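Local coordinates for branched-chain alpha-ketoacid decarboxylase (Lactococcus lactis, PDB 2VBF), which probably decarboxylates branched-chain and aromatic alpha-keto acids to aldehydes, using thiamine diphosphate and magnesium, at residues D452-I466 against I498-A512. Sequence-based numbering, arbitrary orientation.
Sequences DGSLQLTVQELGLSI and IPMWNYSKLPETFGA. With MG (magnesium ion), chain E; TPP (thiamine diphosphate), chain F.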
loop_
_atom_site.group_PDB
_atom_site.type_symbol
_atom_site.label_atom_id
_atom_site.label_comp_id
_atom_site.label_asym_id
_atom_site.label_seq_id
_atom_site.Cartn_x
_atom_site.Cartn_y
_atom_site.Cartn_z
ATOM N N ASP A 452 12.530 7.007 12.242
ATOM C CA ASP A 452 12.422 7.923 11.123
ATOM C C ASP A 452 12.082 7.234 9.793
ATOM O O ASP A 452 11.176 7.666 9.081
ATOM C CB ASP A 452 13.694 8.788 10.982
ATOM C CG ASP A 452 15.014 7.993 10.976
ATOM O OD1 ASP A 452 15.092 6.783 11.298
ATOM O OD2 ASP A 452 16.033 8.630 10.655
ATOM N N GLY A 453 12.764 6.141 9.495
ATOM C CA GLY A 453 12.576 5.444 8.232
ATOM C C GLY A 453 11.192 4.849 8.116
ATOM O O GLY A 453 10.610 4.849 7.036
ATOM N N SER A 454 10.675 4.340 9.241
ATOM C CA SER A 454 9.352 3.705 9.291
ATOM C C SER A 454 8.230 4.722 9.263
ATOM O O SER A 454 7.207 4.513 8.598
ATOM C CB SER A 454 9.236 2.838 10.543
ATOM O OG SER A 454 10.138 1.744 10.498
ATOM N N LEU A 455 8.400 5.837 9.980
ATOM C CA LEU A 455 7.400 6.924 9.936
ATOM C C LEU A 455 7.131 7.400 8.508
ATOM O O LEU A 455 6.011 7.717 8.169
ATOM C CB LEU A 455 7.828 8.119 10.796
ATOM C CG LEU A 455 6.863 9.317 10.754
ATOM C CD1 LEU A 455 5.504 8.989 11.407
ATOM C CD2 LEU A 455 7.495 10.552 11.411
ATOM N N GLN A 456 8.166 7.412 7.668
ATOM C CA GLN A 456 8.031 7.915 6.316
ATOM C C GLN A 456 7.036 7.091 5.466
ATOM O O GLN A 456 6.473 7.600 4.503
ATOM C CB GLN A 456 9.396 7.991 5.641
ATOM C CG GLN A 456 10.336 9.029 6.275
ATOM C CD GLN A 456 11.441 9.508 5.348
ATOM O OE1 GLN A 456 11.431 9.220 4.158
ATOM N NE2 GLN A 456 12.398 10.273 5.898
ATOM N N LEU A 457 6.793 5.839 5.838
ATOM C CA LEU A 457 5.841 5.006 5.087
ATOM C C LEU A 457 4.368 5.353 5.340
ATOM O O LEU A 457 3.518 5.105 4.476
ATOM C CB LEU A 457 6.022 3.514 5.360
ATOM C CG LEU A 457 7.276 2.857 4.768
ATOM C CD1 LEU A 457 8.420 2.933 5.769
ATOM C CD2 LEU A 457 7.026 1.402 4.338
ATOM N N THR A 458 4.058 5.900 6.521
ATOM C CA THR A 458 2.655 6.036 6.976
ATOM C C THR A 458 2.318 7.392 7.634
ATOM O O THR A 458 1.243 7.548 8.234
ATOM C CB THR A 458 2.281 4.901 7.982
ATOM O OG1 THR A 458 3.162 4.951 9.108
ATOM C CG2 THR A 458 2.340 3.502 7.326
ATOM N N VAL A 459 3.189 8.384 7.435
ATOM C CA VAL A 459 3.079 9.704 8.054
ATOM C C VAL A 459 1.734 10.415 7.856
ATOM O O VAL A 459 1.318 11.188 8.715
ATOM C CB VAL A 459 4.232 10.635 7.549
ATOM C CG1 VAL A 459 4.013 10.994 6.093
ATOM C CG2 VAL A 459 4.331 11.897 8.418
ATOM N N GLN A 460 1.030 10.139 6.755
ATOM C CA GLN A 460 -0.171 10.914 6.416
ATOM C C GLN A 460 -1.326 10.753 7.399
ATOM O O GLN A 460 -2.248 11.588 7.387
ATOM C CB GLN A 460 -0.643 10.689 4.974
ATOM C CG GLN A 460 -0.798 9.239 4.554
ATOM C CD GLN A 460 0.477 8.691 3.956
ATOM O OE1 GLN A 460 1.283 8.046 4.640
ATOM N NE2 GLN A 460 0.695 8.991 2.691
ATOM N N GLU A 461 -1.293 9.740 8.274
ATOM C CA GLU A 461 -2.363 9.617 9.291
ATOM C C GLU A 461 -2.218 10.628 10.441
ATOM O O GLU A 461 -3.055 10.680 11.344
ATOM C CB GLU A 461 -2.487 8.201 9.841
ATOM C CG GLU A 461 -2.817 7.128 8.782
ATOM C CD GLU A 461 -3.866 7.539 7.769
ATOM O OE1 GLU A 461 -4.960 7.961 8.193
ATOM O OE2 GLU A 461 -3.604 7.438 6.541
ATOM N N LEU A 462 -1.157 11.431 10.413
ATOM C CA LEU A 462 -1.066 12.603 11.282
ATOM C C LEU A 462 -2.344 13.463 11.166
ATOM O O LEU A 462 -2.851 13.948 12.172
ATOM C CB LEU A 462 0.193 13.405 10.924
ATOM C CG LEU A 462 0.841 14.403 11.873
ATOM C CD1 LEU A 462 0.748 14.005 13.327
ATOM C CD2 LEU A 462 2.304 14.585 11.454
ATOM N N GLY A 463 -2.889 13.630 9.959
ATOM C CA GLY A 463 -4.126 14.391 9.774
ATOM C C GLY A 463 -5.283 13.857 10.604
ATOM O O GLY A 463 -5.964 14.604 11.308
ATOM N N LEU A 464 -5.505 12.548 10.513
ATOM C CA LEU A 464 -6.512 11.871 11.314
ATOM C C LEU A 464 -6.315 12.100 12.810
ATOM O O LEU A 464 -7.273 12.362 13.531
ATOM C CB LEU A 464 -6.479 10.371 10.989
ATOM C CG LEU A 464 -7.416 9.434 11.757
ATOM C CD1 LEU A 464 -7.632 8.133 10.961
ATOM C CD2 LEU A 464 -6.904 9.125 13.160
ATOM N N SER A 465 -5.076 11.989 13.282
ATOM C CA SER A 465 -4.809 12.111 14.716
ATOM C C SER A 465 -5.236 13.494 15.225
ATOM O O SER A 465 -5.730 13.625 16.341
ATOM C CB SER A 465 -3.336 11.819 15.051
ATOM O OG SER A 465 -2.461 12.854 14.640
ATOM N N ILE A 466 -5.064 14.498 14.379
ATOM C CA ILE A 466 -5.385 15.886 14.707
ATOM C C ILE A 466 -6.891 16.077 14.693
ATOM O O ILE A 466 -7.474 16.587 15.670
ATOM C CB ILE A 466 -4.696 16.851 13.705
ATOM C CG1 ILE A 466 -3.170 16.792 13.905
ATOM C CG2 ILE A 466 -5.195 18.283 13.882
ATOM C CD1 ILE A 466 -2.348 17.367 12.758
ATOM N N ILE A 498 18.100 7.772 4.214
ATOM C CA ILE A 498 16.812 8.321 3.790
ATOM C C ILE A 498 16.864 9.847 3.789
ATOM O O ILE A 498 17.711 10.442 4.474
ATOM C CB ILE A 498 15.660 7.860 4.716
ATOM C CG1 ILE A 498 15.796 8.479 6.123
ATOM C CG2 ILE A 498 15.627 6.334 4.774
ATOM C CD1 ILE A 498 14.832 7.905 7.176
ATOM N N PRO A 499 15.978 10.494 3.027
ATOM C CA PRO A 499 15.909 11.958 3.093
ATOM C C PRO A 499 15.525 12.413 4.507
ATOM O O PRO A 499 14.584 11.864 5.083
ATOM C CB PRO A 499 14.831 12.305 2.051
ATOM C CG PRO A 499 14.719 11.096 1.183
ATOM C CD PRO A 499 14.986 9.953 2.081
ATOM N N MET A 500 16.260 13.356 5.105
ATOM C CA MET A 500 15.908 13.775 6.463
ATOM C C MET A 500 14.838 14.861 6.438
ATOM O O MET A 500 15.048 15.979 5.944
ATOM C CB MET A 500 17.116 14.234 7.308
ATOM C CG MET A 500 16.759 14.366 8.835
ATOM S SD MET A 500 18.150 14.873 9.853
ATOM C CE MET A 500 19.096 13.353 9.805
ATOM N N TRP A 501 13.686 14.524 6.984
ATOM C CA TRP A 501 12.635 15.496 7.207
ATOM C C TRP A 501 12.868 16.242 8.521
ATOM O O TRP A 501 13.621 15.786 9.381
ATOM C CB TRP A 501 11.273 14.817 7.278
ATOM C CG TRP A 501 10.910 13.972 6.110
ATOM C CD1 TRP A 501 11.556 13.882 4.913
ATOM C CD2 TRP A 501 9.784 13.102 6.030
ATOM N NE1 TRP A 501 10.899 12.996 4.087
ATOM C CE2 TRP A 501 9.808 12.502 4.753
ATOM C CE3 TRP A 501 8.762 12.765 6.920
ATOM C CZ2 TRP A 501 8.836 11.581 4.339
ATOM C CZ3 TRP A 501 7.796 11.852 6.507
ATOM C CH2 TRP A 501 7.845 11.273 5.227
ATOM N N ASN A 502 12.192 17.377 8.663
ATOM C CA ASN A 502 12.105 18.088 9.939
ATOM C C ASN A 502 10.939 17.523 10.734
ATOM O O ASN A 502 9.850 18.094 10.754
ATOM C CB ASN A 502 11.957 19.595 9.696
ATOM C CG ASN A 502 13.142 20.173 8.943
ATOM O OD1 ASN A 502 14.290 20.003 9.356
ATOM N ND2 ASN A 502 12.876 20.831 7.828
ATOM N N TYR A 503 11.192 16.386 11.383
ATOM C CA TYR A 503 10.124 15.558 11.987
ATOM C C TYR A 503 9.290 16.335 12.999
ATOM O O TYR A 503 8.086 16.195 13.027
ATOM C CB TYR A 503 10.709 14.275 12.603
ATOM C CG TYR A 503 11.428 13.452 11.554
ATOM C CD1 TYR A 503 10.711 12.777 10.570
ATOM C CD2 TYR A 503 12.812 13.395 11.517
ATOM C CE1 TYR A 503 11.369 12.052 9.572
ATOM C CE2 TYR A 503 13.478 12.686 10.539
ATOM C CZ TYR A 503 12.744 12.013 9.551
ATOM O OH TYR A 503 13.412 11.323 8.568
ATOM N N SER A 504 9.931 17.183 13.803
ATOM C CA SER A 504 9.215 17.921 14.849
ATOM C C SER A 504 8.193 18.930 14.291
ATOM O O SER A 504 7.250 19.325 14.990
ATOM C CB SER A 504 10.206 18.621 15.792
ATOM O OG SER A 504 10.790 19.747 15.164
ATOM N N LYS A 505 8.368 19.321 13.030
ATOM C CA LYS A 505 7.505 20.301 12.382
ATOM C C LYS A 505 6.329 19.682 11.618
ATOM O O LYS A 505 5.490 20.404 11.078
ATOM C CB LYS A 505 8.339 21.173 11.438
ATOM C CG LYS A 505 9.520 21.882 12.095
ATOM C CD LYS A 505 9.129 22.700 13.318
ATOM C CE LYS A 505 10.365 23.343 13.943
ATOM N NZ LYS A 505 10.020 24.186 15.125
ATOM N N LEU A 506 6.240 18.352 11.591
ATOM C CA LEU A 506 5.138 17.693 10.892
ATOM C C LEU A 506 3.730 18.088 11.387
ATOM O O LEU A 506 2.868 18.441 10.577
ATOM C CB LEU A 506 5.342 16.161 10.886
ATOM C CG LEU A 506 6.454 15.690 9.937
ATOM C CD1 LEU A 506 6.872 14.252 10.258
ATOM C CD2 LEU A 506 6.035 15.831 8.447
ATOM N N PRO A 507 3.469 18.003 12.710
ATOM C CA PRO A 507 2.111 18.354 13.147
ATOM C C PRO A 507 1.657 19.747 12.698
ATOM O O PRO A 507 0.546 19.898 12.205
ATOM C CB PRO A 507 2.188 18.232 14.673
ATOM C CG PRO A 507 3.323 17.239 14.911
ATOM C CD PRO A 507 4.321 17.565 13.834
ATOM N N GLU A 508 2.515 20.754 12.836
ATOM C CA GLU A 508 2.176 22.112 12.387
ATOM C C GLU A 508 1.836 22.129 10.897
ATOM O O GLU A 508 0.841 22.723 10.474
ATOM C CB GLU A 508 3.349 23.062 12.653
ATOM C CG GLU A 508 3.113 24.488 12.217
ATOM C CD GLU A 508 4.337 25.370 12.435
ATOM O OE1 GLU A 508 5.458 24.948 12.066
ATOM O OE2 GLU A 508 4.172 26.492 12.963
ATOM N N THR A 509 2.681 21.475 10.104
ATOM C CA THR A 509 2.507 21.455 8.657
ATOM C C THR A 509 1.221 20.716 8.255
ATOM O O THR A 509 0.584 21.070 7.267
ATOM C CB THR A 509 3.751 20.856 7.976
ATOM O OG1 THR A 509 4.863 21.729 8.200
ATOM C CG2 THR A 509 3.549 20.677 6.476
ATOM N N PHE A 510 0.827 19.730 9.060
ATOM C CA PHE A 510 -0.375 18.939 8.809
ATOM C C PHE A 510 -1.629 19.530 9.474
ATOM O O PHE A 510 -2.687 18.883 9.496
ATOM C CB PHE A 510 -0.141 17.480 9.243
ATOM C CG PHE A 510 0.684 16.677 8.269
ATOM C CD1 PHE A 510 1.964 17.068 7.915
ATOM C CD2 PHE A 510 0.179 15.509 7.712
ATOM C CE1 PHE A 510 2.727 16.318 7.019
ATOM C CE2 PHE A 510 0.936 14.772 6.816
ATOM C CZ PHE A 510 2.210 15.177 6.468
ATOM N N GLY A 511 -1.503 20.749 10.000
ATOM C CA GLY A 511 -2.650 21.546 10.453
ATOM C C GLY A 511 -2.863 21.650 11.953
ATOM O O GLY A 511 -3.836 22.272 12.383
ATOM N N ALA A 512 -1.967 21.069 12.751
ATOM C CA ALA A 512 -2.114 21.099 14.211
ATOM C C ALA A 512 -1.768 22.473 14.771
ATOM O O ALA A 512 -0.872 23.147 14.267
ATOM C CB ALA A 512 -1.231 20.054 14.870
HETATM MG MG MG E . 16.074 5.143 11.785
HETATM N "N1'" TPP F . 9.497 -2.594 3.981
HETATM C "C2'" TPP F . 8.463 -2.973 4.799
HETATM C CM2 TPP F . 7.056 -2.629 4.401
HETATM N "N3'" TPP F . 8.738 -3.667 5.951
HETATM C "C4'" TPP F . 10.033 -3.990 6.293
HETATM N "N4'" TPP F . 10.244 -4.670 7.396
HETATM C "C5'" TPP F . 11.096 -3.586 5.478
HETATM C "C6'" TPP F . 10.820 -2.886 4.311
HETATM C "C7'" TPP F . 12.531 -3.893 5.841
HETATM N N3 TPP F . 12.972 -3.165 7.027
HETATM C C2 TPP F . 12.999 -3.643 8.325
HETATM S S1 TPP F . 13.547 -2.619 9.451
HETATM C C5 TPP F . 13.823 -1.509 8.301
HETATM C C4 TPP F . 13.481 -1.905 7.008
HETATM C CM4 TPP F . 13.642 -1.064 5.771
HETATM C C6 TPP F . 14.433 -0.189 8.727
HETATM C C7 TPP F . 13.606 0.600 9.732
HETATM O O7 TPP F . 14.319 1.788 9.975
HETATM P PA TPP F . 13.872 2.824 11.102
HETATM O O1A TPP F . 12.366 2.934 11.183
HETATM O O2A TPP F . 14.529 4.156 10.789
HETATM O O3A TPP F . 14.378 2.106 12.460
HETATM P PB TPP F . 15.828 2.237 13.179
HETATM O O1B TPP F . 16.395 0.847 13.219
HETATM O O2B TPP F . 15.536 2.712 14.575
HETATM O O3B TPP F . 16.704 3.208 12.436
HETATM O O HOH W 1 15.798 10.952 9.118
HETATM O O HOH W 2 14.997 5.232 13.606
HETATM O O HOH W 3 11.369 10.983 1.976
#
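Q456 turns its CG beside its own backbone N (chi1 -66°) and then runs extended, which lays its amide over one face of W501. The two planes are 10° apart and stacked, with Q456 CD 3.5 Å from W501 CE2. Q456 CG makes a CH-pi contact over the six-membered ring. Both amide N-H groups are used in the amide plane: Q456 NE2 donates to P499 O at 2.8 Å and to Y503 OH at 3.0 Å. These two bonds and the stack fix the rotation of the buried amide. A water lies between Q456 OE1 and W501 NE1 and accepts from NE1.

Another water ties Y503 OH to D452 OD2; D452 OD1 binds magnesium at 2.0 Å. N479 and G481 complete the protein ligands. G453 N and S454 N, at the helix start, donate to the cofactor diphosphate, and I498 CD1 packs on G453 CA at 3.5 Å. D452 and G453 belong to the GDG...N motif of thiamine diphosphate enzymes, with N479 at its far end.

Farther along, L462 CD2 presses tightly on L506 CB and lies over one face of F510. I466 CD1 meets A512 CB at 3.6 Å; A512 N closes the Schellman motif that ends helix 506-509, with G511 as C-prime residue. Q460 hydrogen-bonds to Q460 of the second subunit. L455 packs on helix 430-440, L462 touches strand 542-548, and P507 touches strands 542-548 and 517-522.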